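PDB 4L9P: CaaX farnesyltransferase beta subunit Ram1 from Aspergillus fumigatus, which probably catalyses, together with its alpha subunit, the zinc-dependent transfer of farnesyl from farnesyl diphosphate to the cysteine at the fourth position from a protein's C-terminus, itself binding the peptide. Local coordinates for residues D148-R151 against P152-V155. Sequence-based numbering, arbitrary orientation. Where two conformers were deposited one is given.
Sequences DASR and PWMV. With EDO (1,2-ethanediol), chain G.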
loop_
_atom_site.group_PDB
_atom_site.type_symbol
_atom_site.label_atom_id
_atom_site.label_comp_id
_atom_site.label_asym_id
_atom_site.label_seq_id
_atom_site.Cartn_x
_atom_site.Cartn_y
_atom_site.Cartn_z
ATOM N N ASP B 148 -1.527 -13.632 -15.704
ATOM C CA ASP B 148 -0.244 -14.027 -16.293
ATOM C C ASP B 148 0.921 -13.253 -15.706
ATOM O O ASP B 148 1.967 -13.831 -15.390
ATOM C CB ASP B 148 -0.321 -13.766 -17.806
ATOM C CG ASP B 148 0.723 -14.523 -18.590
ATOM O OD1 ASP B 148 1.285 -15.497 -18.050
ATOM O OD2 ASP B 148 0.923 -14.155 -19.770
ATOM N N ALA B 149 0.775 -11.939 -15.580
ATOM C CA ALA B 149 1.884 -11.123 -15.056
ATOM C C ALA B 149 2.111 -11.338 -13.557
ATOM O O ALA B 149 3.185 -10.980 -13.023
ATOM C CB ALA B 149 1.633 -9.627 -15.376
ATOM N N SER B 150 1.111 -11.930 -12.894
ATOM C CA SER B 150 1.095 -12.104 -11.428
ATOM C C SER B 150 1.462 -13.525 -10.960
ATOM O O SER B 150 1.302 -13.838 -9.775
ATOM C CB SER B 150 -0.292 -11.826 -10.865
ATOM O OG SER B 150 -0.542 -10.465 -10.964
ATOM N N ARG B 151 1.912 -14.400 -11.862
ATOM C CA ARG B 151 2.192 -15.785 -11.474
ATOM C C ARG B 151 3.193 -15.861 -10.304
ATOM O O ARG B 151 2.993 -16.629 -9.387
ATOM C CB ARG B 151 2.579 -16.645 -12.658
ATOM C CG ARG B 151 1.311 -17.011 -13.459
ATOM C CD ARG B 151 1.621 -17.974 -14.614
ATOM N NE ARG B 151 2.274 -19.179 -14.076
ATOM C CZ ARG B 151 3.449 -19.651 -14.445
ATOM N NH1 ARG B 151 4.130 -19.079 -15.443
ATOM N NH2 ARG B 151 3.905 -20.754 -13.850
ATOM N N PRO B 152 4.253 -15.040 -10.300
ATOM C CA PRO B 152 5.138 -15.135 -9.105
ATOM C C PRO B 152 4.448 -14.742 -7.832
ATOM O O PRO B 152 4.725 -15.380 -6.778
ATOM C CB PRO B 152 6.301 -14.193 -9.444
ATOM C CG PRO B 152 6.336 -14.263 -11.002
ATOM C CD PRO B 152 4.854 -14.258 -11.408
ATOM N N TRP B 153 3.570 -13.727 -7.907
ATOM C CA TRP B 153 2.760 -13.411 -6.729
ATOM C C TRP B 153 1.929 -14.596 -6.256
ATOM O O TRP B 153 1.792 -14.827 -5.041
ATOM C CB TRP B 153 1.806 -12.265 -6.978
ATOM C CG TRP B 153 2.388 -10.901 -6.903
ATOM C CD1 TRP B 153 2.319 -9.939 -7.874
ATOM C CD2 TRP B 153 2.979 -10.277 -5.758
ATOM N NE1 TRP B 153 2.871 -8.772 -7.409
ATOM C CE2 TRP B 153 3.298 -8.948 -6.115
ATOM C CE3 TRP B 153 3.241 -10.696 -4.453
ATOM C CZ2 TRP B 153 3.868 -8.039 -5.235
ATOM C CZ3 TRP B 153 3.845 -9.773 -3.565
ATOM C CH2 TRP B 153 4.126 -8.476 -3.971
ATOM N N MET B 154 1.302 -15.334 -7.174
ATOM C CA MET B 154 0.439 -16.464 -6.742
ATOM C C MET B 154 1.259 -17.542 -6.024
ATOM O O MET B 154 0.752 -18.217 -5.104
ATOM C CB MET B 154 -0.321 -17.063 -7.943
ATOM C CG MET B 154 -1.098 -15.962 -8.675
ATOM S SD MET B 154 -1.649 -16.417 -10.306
ATOM C CE MET B 154 -2.666 -17.615 -9.645
ATOM N N VAL B 155 2.516 -17.696 -6.437
ATOM C CA VAL B 155 3.413 -18.625 -5.710
ATOM C C VAL B 155 3.713 -18.082 -4.310
ATOM O O VAL B 155 3.541 -18.794 -3.312
ATOM C CB VAL B 155 4.737 -18.851 -6.487
ATOM C CG1 VAL B 155 5.670 -19.721 -5.625
ATOM C CG2 VAL B 155 4.432 -19.530 -7.839
HETATM C C1 EDO G . 2.207 -17.160 -22.636
HETATM O O1 EDO G . 3.319 -16.894 -23.484
HETATM C C2 EDO G . 2.432 -16.578 -21.266
HETATM O O2 EDO G . 2.733 -15.171 -21.319
HETATM O O HOH W 1 4.312 -11.308 -10.072
#
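Ser150 O accepts the amide N-H of Met154 at 3.0 Å, the donor nearly in line with the carbonyl (C=O...N 163°), and is also flanked by carbon: Met154 CG at 3.4 Å, Trp153 CB at 3.2 Å. Val155 N repeats the bond one residue on, to Arg151 O at 3.2 Å, with Val155 CG2 packed against the same oxygen. Ser150 stands at the N-cap position, but its side chain makes no capping bond; OG approaches Trp153 CD1 obliquely, at 4.2 Å. Pro152, with no N-H to give, fits in the first turn, where none is needed. A water donates to Ala149 O and weakly accepts from Trp153 N, bridging 3-10 turn and helix. With CG anti to its carbonyl carbon (chi1 -54°) and the next bond extended, Met154 in this conformer lays SD 4.1 Å from Arg151 CA. Arg151, bent at chi3 (57°), turns its guanidinium to hydrogen-bond through NE to Ala45 O and NH2 to Leu44 O of the alpha subunit. Asp148 hydrogen-bonds through OD1 to Tyr49 OH and OD2 to Tyr53 OH of that subunit; OD2 also accepts from ethanediol O2, probably crystallisation liquor, at 2.6 Å. Trp153 touches the farnesyl diphosphate analogue and the bound peptide: a 3-10 turn leads into a helix of the alpha-alpha toroid, Asp148 and Arg151 facing the alpha subunit, Trp153 the prenyl pocket.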